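Local coordinates for LysM domain protein (Mycobacterium smegmatis, PDB 4OIT) that binds mannose as a bacterial beta-prism II lectin that forms a domain-swapped dimer, at residues W44-N49 against F64-A69; V87-D90 against L94-Y97. One frame throughout, in Å; residues are numbered along the deposited sequence.

Contact 1 of 2, residues W44-N49 against F64-A69. With BMA (beta-D-mannopyranose), chain I.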
loop_
_atom_site.group_PDB
_atom_site.type_symbol
_atom_site.label_atom_id
_atom_site.label_comp_id
_atom_site.label_asym_id
_atom_site.label_seq_id
_atom_site.Cartn_x
_atom_site.Cartn_y
_atom_site.Cartn_z
ATOM N N TRP B 44 7.908 -18.073 -17.649
ATOM C CA TRP B 44 7.822 -18.075 -16.190
ATOM C C TRP B 44 7.121 -16.817 -15.702
ATOM O O TRP B 44 7.189 -15.763 -16.338
ATOM C CB TRP B 44 9.217 -18.149 -15.555
ATOM C CG TRP B 44 9.202 -18.102 -14.050
ATOM C CD1 TRP B 44 8.969 -19.144 -13.201
ATOM C CD2 TRP B 44 9.432 -16.954 -13.223
ATOM N NE1 TRP B 44 9.041 -18.719 -11.897
ATOM C CE2 TRP B 44 9.321 -17.378 -11.881
ATOM C CE3 TRP B 44 9.719 -15.609 -13.485
ATOM C CZ2 TRP B 44 9.490 -16.504 -10.802
ATOM C CZ3 TRP B 44 9.886 -14.739 -12.411
ATOM C CH2 TRP B 44 9.769 -15.193 -11.086
ATOM N N SER B 45 6.439 -16.945 -14.570
ATOM C CA SER B 45 5.868 -15.795 -13.885
ATOM C C SER B 45 5.684 -16.116 -12.412
ATOM O O SER B 45 5.702 -17.281 -12.018
ATOM C CB SER B 45 4.534 -15.382 -14.518
ATOM O OG SER B 45 3.492 -16.291 -14.199
ATOM N N THR B 46 5.513 -15.071 -11.610
ATOM C CA THR B 46 5.231 -15.215 -10.177
ATOM C C THR B 46 3.779 -15.612 -9.898
ATOM O O THR B 46 3.430 -15.935 -8.759
ATOM C CB THR B 46 5.509 -13.900 -9.424
ATOM O OG1 THR B 46 4.817 -12.825 -10.072
ATOM C CG2 THR B 46 7.000 -13.606 -9.391
ATOM N N GLY B 47 2.936 -15.561 -10.926
ATOM C CA GLY B 47 1.530 -15.933 -10.801
ATOM C C GLY B 47 0.755 -15.001 -9.890
ATOM O O GLY B 47 -0.211 -15.414 -9.253
ATOM N N THR B 48 1.175 -13.741 -9.842
ATOM C CA THR B 48 0.571 -12.745 -8.953
ATOM C C THR B 48 -0.442 -11.856 -9.680
ATOM O O THR B 48 -0.796 -10.782 -9.193
ATOM C CB THR B 48 1.654 -11.872 -8.286
ATOM O OG1 THR B 48 2.559 -11.377 -9.283
ATOM C CG2 THR B 48 2.428 -12.682 -7.261
ATOM N N ASN B 49 -0.901 -12.311 -10.846
ATOM C CA ASN B 49 -1.964 -11.628 -11.591
ATOM C C ASN B 49 -3.250 -11.486 -10.781
ATOM O O ASN B 49 -3.812 -12.477 -10.322
ATOM C CB ASN B 49 -2.265 -12.344 -12.917
ATOM C CG ASN B 49 -2.404 -13.848 -12.759
ATOM O OD1 ASN B 49 -1.532 -14.503 -12.185
ATOM N ND2 ASN B 49 -3.489 -14.405 -13.285
ATOM N N PHE B 64 14.345 -10.093 -2.367
ATOM C CA PHE B 64 13.616 -9.584 -3.531
ATOM C C PHE B 64 12.132 -9.870 -3.317
ATOM O O PHE B 64 11.745 -11.015 -3.105
ATOM C CB PHE B 64 14.137 -10.229 -4.819
ATOM C CG PHE B 64 13.371 -9.839 -6.058
ATOM C CD1 PHE B 64 13.069 -8.510 -6.325
ATOM C CD2 PHE B 64 12.975 -10.806 -6.975
ATOM C CE1 PHE B 64 12.373 -8.156 -7.470
ATOM C CE2 PHE B 64 12.280 -10.457 -8.122
ATOM C CZ PHE B 64 11.978 -9.131 -8.369
ATOM N N VAL B 65 11.313 -8.822 -3.372
ATOM C CA VAL B 65 9.940 -8.877 -2.875
ATOM C C VAL B 65 8.962 -8.119 -3.770
ATOM O O VAL B 65 9.201 -6.967 -4.122
ATOM C CB VAL B 65 9.847 -8.255 -1.466
ATOM C CG1 VAL B 65 8.420 -8.301 -0.941
ATOM C CG2 VAL B 65 10.786 -8.960 -0.498
ATOM N N LEU B 66 7.856 -8.772 -4.113
ATOM C CA LEU B 66 6.733 -8.113 -4.774
ATOM C C LEU B 66 5.804 -7.545 -3.708
ATOM O O LEU B 66 5.328 -8.284 -2.844
ATOM C CB LEU B 66 5.959 -9.092 -5.665
ATOM C CG LEU B 66 6.444 -9.249 -7.109
ATOM C CD1 LEU B 66 7.890 -9.715 -7.172
ATOM C CD2 LEU B 66 5.540 -10.214 -7.857
ATOM N N TYR B 67 5.550 -6.240 -3.770
ATOM C CA TYR B 67 4.648 -5.577 -2.825
ATOM C C TYR B 67 3.364 -5.141 -3.506
ATOM O O TYR B 67 3.364 -4.794 -4.686
ATOM C CB TYR B 67 5.313 -4.348 -2.205
ATOM C CG TYR B 67 6.300 -4.667 -1.113
ATOM C CD1 TYR B 67 5.872 -4.929 0.183
ATOM C CD2 TYR B 67 7.661 -4.695 -1.373
ATOM C CE1 TYR B 67 6.775 -5.215 1.191
ATOM C CE2 TYR B 67 8.572 -4.980 -0.375
ATOM C CZ TYR B 67 8.126 -5.238 0.903
ATOM O OH TYR B 67 9.030 -5.521 1.896
ATOM N N THR B 68 2.274 -5.153 -2.748
ATOM C CA THR B 68 0.991 -4.668 -3.237
ATOM C C THR B 68 0.900 -3.174 -3.004
ATOM O O THR B 68 1.713 -2.594 -2.281
ATOM C CB THR B 68 -0.206 -5.331 -2.529
ATOM O OG1 THR B 68 -0.288 -4.865 -1.175
ATOM C CG2 THR B 68 -0.082 -6.851 -2.549
ATOM N N ALA B 69 -0.097 -2.556 -3.623
ATOM C CA ALA B 69 -0.411 -1.161 -3.348
ATOM C C ALA B 69 -1.227 -1.089 -2.073
ATOM O O ALA B 69 -1.805 -2.087 -1.633
ATOM C CB ALA B 69 -1.195 -0.545 -4.491
HETATM C C1 BMA I . 10.935 -10.067 5.365
HETATM C C2 BMA I . 11.609 -8.715 5.084
HETATM C C3 BMA I . 10.516 -7.771 4.604
HETATM C C4 BMA I . 9.630 -8.375 3.513
HETATM C C5 BMA I . 9.106 -9.792 3.782
HETATM C C6 BMA I . 8.831 -10.402 2.414
HETATM O O1 BMA I . 11.760 -11.172 5.842
HETATM O O2 BMA I . 12.639 -8.854 4.068
HETATM O O3 BMA I . 11.098 -6.552 4.108
HETATM O O4 BMA I . 8.470 -7.536 3.354
HETATM O O5 BMA I . 9.974 -10.695 4.490
HETATM O O6 BMA I . 7.780 -11.366 2.516
#
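Thr46 and Thr48 meet Leu66 where the chain turns out of strand 41-45 and passes strand 64-68 with no backbone pairing. The nearest CA atoms, those of Thr48 and Leu66, are 8.8 Å apart; strands 41-45 and 64-68 lie in different sheets, and the segments touch only through side chains. Gly47, with positive phi (65°), bends the loop between the two threonines.

One methyl carries the contact. Leu66 CD2 lies 3.5 Å from Thr46 OG1 and 3.5 Å from Thr48 OG1, with the CG2 methyls of both threonines a little farther off. Thr46 meets the leucine tip to tip, whereas Thr48 comes at it obliquely. Each threonine has its OG1 between its own backbone N and carbonyl carbon (chi1 52° in Thr46, 50° in Thr48), and the two hydroxyls join in a 2.8 Å hydrogen bond from Thr46 OG1 to Thr48 OG1. Although they face a methyl, both oxygens are satisfied: Thr48 OG1 also bonds Gly32 O, and Thr46 OG1 bonds Leu34 N.

In the beta-prism II fold, sheets pack round a shared apolar interior, and Leu66 points into it, touching Leu34 and Ala56 as well. The residues before and after it on the strand, Val65 and Tyr67, serve the mannose instead. Val65 CG1 sits over one face of the Tyr67 ring near its rim, 3.4 Å above the plane, while Val65 CG2 approaches BMA C6 at 3.8 Å. Tyr67 OH accepts a short bond from BMA O4 (2.5 Å) and another from BMA O3 (3.2 Å); Gln59 OE1 bonds the same hydroxyl, and Asp61 and Asn63 complete the site. Beyond strand 64-68 the sheet continues into the second subunit, whose Trp74 packs on Thr46.

Contact 2 of 2, residues V87-D90 against L94-Y97; sequences VLQD and LVLY. With MAN (alpha-D-mannopyranose), chain H.
Val87 and Val95 form an antiparallel hydrogen-bonded pair, each using both its backbone N and its O: Val87 N gives to Val95 O at 2.8 Å, and Val95 N returns to Val87 O at 3.0 Å, both nearly straight. Val87 O has a second, softer neighbour in Leu94 CA, a CA-H...O contact. Leu88 and Leu94, the adjacent non-hydrogen-bonded pair, put their side chains on the other face of the sheet, where Leu94 CD1 nears Leu88 CB.

On the valine face the polar groups converge on mannose. Tyr97 OH donates to Gln89 OE1 at 2.6 Å, the oxygen lying at the ring's edge with the amide and ring planes 41° apart. The same hydroxyl accepts from MAN O4, also at 2.6 Å, so it relays between protein and sugar. Gln89 OE1 and Tyr97 OH each also take a weak bond from MAN O3, and Gln89 turns NE2 to the ligand. NE2 gives a 2.9 Å bond to MAN O3, a weak one to MAN O2, and another to Asp91 OD1. An extended chain beyond CG carries the amide this far. Val95 CG1 lies 3.5 Å above the centre of the Tyr97 ring, and Val87 CG2 sits at its edge, in its plane. Asp91 and Asn93 add further bonds to the sugar. Gln89 O bonds Ser19 OG, and Asp90 OD1 Gly20 N, both of the second subunit.

These strands are the arms of a beta hairpin in the beta-prism II fold. Strand 101-105 pairs with the far side of strand 94-98, Trp104 packing on Leu94 and Leu96, while a strand of the second subunit extends the sheet beyond Val87.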
loop_
_atom_site.group_PDB
_atom_site.type_symbol
_atom_site.label_atom_id
_atom_site.label_comp_id
_atom_site.label_asym_id
_atom_site.label_seq_id
_atom_site.Cartn_x
_atom_site.Cartn_y
_atom_site.Cartn_z
ATOM N N VAL B 87 -13.877 16.898 11.295
ATOM C CA VAL B 87 -14.095 17.414 12.645
ATOM C C VAL B 87 -15.030 16.502 13.426
ATOM O O VAL B 87 -16.157 16.247 12.996
ATOM C CB VAL B 87 -14.693 18.840 12.626
ATOM C CG1 VAL B 87 -14.791 19.405 14.036
ATOM C CG2 VAL B 87 -13.859 19.766 11.756
ATOM N N LEU B 88 -14.546 16.009 14.565
ATOM C CA LEU B 88 -15.382 15.311 15.540
ATOM C C LEU B 88 -15.892 16.356 16.529
ATOM O O LEU B 88 -15.123 16.891 17.328
ATOM C CB LEU B 88 -14.588 14.216 16.263
ATOM C CG LEU B 88 -15.331 13.405 17.333
ATOM C CD1 LEU B 88 -16.546 12.690 16.764
ATOM C CD2 LEU B 88 -14.393 12.408 17.999
ATOM N N GLN B 89 -17.191 16.639 16.469
ATOM C CA GLN B 89 -17.778 17.784 17.173
ATOM C C GLN B 89 -18.314 17.422 18.555
ATOM O O GLN B 89 -18.539 16.253 18.863
ATOM C CB GLN B 89 -18.909 18.387 16.337
ATOM C CG GLN B 89 -18.530 18.693 14.895
ATOM C CD GLN B 89 -19.564 19.538 14.163
ATOM O OE1 GLN B 89 -19.207 20.480 13.457
ATOM N NE2 GLN B 89 -20.843 19.209 14.325
ATOM N N ASP B 90 -18.541 18.449 19.372
ATOM C CA ASP B 90 -19.091 18.274 20.722
ATOM C C ASP B 90 -20.565 17.837 20.724
ATOM O O ASP B 90 -21.060 17.355 21.741
ATOM C CB ASP B 90 -18.925 19.560 21.547
ATOM C CG ASP B 90 -17.475 19.831 21.944
ATOM O OD1 ASP B 90 -16.705 18.864 22.146
ATOM O OD2 ASP B 90 -17.105 21.017 22.066
ATOM N N LEU B 94 -19.742 13.600 13.323
ATOM C CA LEU B 94 -18.483 13.545 12.600
ATOM C C LEU B 94 -18.734 14.128 11.222
ATOM O O LEU B 94 -19.529 13.586 10.453
ATOM C CB LEU B 94 -17.974 12.106 12.483
ATOM C CG LEU B 94 -16.619 11.924 11.790
ATOM C CD1 LEU B 94 -15.534 12.792 12.414
ATOM C CD2 LEU B 94 -16.207 10.461 11.832
ATOM N N VAL B 95 -18.054 15.229 10.920
ATOM C CA VAL B 95 -18.326 16.016 9.719
ATOM C C VAL B 95 -17.043 16.291 8.942
ATOM O O VAL B 95 -16.050 16.744 9.515
ATOM C CB VAL B 95 -18.963 17.379 10.080
ATOM C CG1 VAL B 95 -19.426 18.112 8.827
ATOM C CG2 VAL B 95 -20.126 17.196 11.044
ATOM N N LEU B 96 -17.072 16.018 7.641
ATOM C CA LEU B 96 -16.012 16.457 6.741
ATOM C C LEU B 96 -16.424 17.800 6.147
ATOM O O LEU B 96 -17.375 17.880 5.362
ATOM C CB LEU B 96 -15.758 15.440 5.629
ATOM C CG LEU B 96 -14.493 15.692 4.796
ATOM C CD1 LEU B 96 -13.236 15.295 5.554
ATOM C CD2 LEU B 96 -14.565 14.934 3.484
ATOM N N TYR B 97 -15.705 18.847 6.539
ATOM C CA TYR B 97 -15.985 20.204 6.089
ATOM C C TYR B 97 -15.113 20.553 4.898
ATOM O O TYR B 97 -13.906 20.332 4.926
ATOM C CB TYR B 97 -15.726 21.206 7.215
ATOM C CG TYR B 97 -16.819 21.258 8.263
ATOM C CD1 TYR B 97 -18.065 21.805 7.971
ATOM C CD2 TYR B 97 -16.600 20.771 9.548
ATOM C CE1 TYR B 97 -19.065 21.857 8.927
ATOM C CE2 TYR B 97 -17.591 20.819 10.512
ATOM C CZ TYR B 97 -18.823 21.364 10.196
ATOM O OH TYR B 97 -19.811 21.413 11.148
HETATM C C1 MAN H . -25.629 19.244 12.013
HETATM C C2 MAN H . -24.614 19.933 12.935
HETATM C C3 MAN H . -23.603 20.789 12.181
HETATM C C4 MAN H . -23.021 20.010 11.022
HETATM C C5 MAN H . -24.136 19.514 10.122
HETATM C C6 MAN H . -23.549 18.650 9.015
HETATM O O1 MAN H . -26.646 20.152 11.628
HETATM O O2 MAN H . -23.927 18.962 13.708
HETATM O O3 MAN H . -22.569 21.203 13.051
HETATM O O4 MAN H . -22.183 20.862 10.275
HETATM O O5 MAN H . -25.041 18.696 10.842
HETATM O O6 MAN H . -24.598 18.073 8.268
#

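After strands 4-6 and 10-12 at the N terminus, the chain builds strands 16-18, 24-28, 34-38 and 41-45 as one sheet. Contact 1 then closes the loop from the end of that sheet to strand 64-68, joining it to the sheet that also holds strands 10-12 and 53-58. After strand 72-75 the chain runs on to contact 2, a beta hairpin between strands 85-88 and 94-98 in the C-terminal sheet. The contacts follow in series, neither nesting nor crossing, with centres about 40 Å apart on opposite sides of the chain's centre. Both meet the second subunit, as expected of a domain-swapped dimer, and each includes part of a separate mannose site.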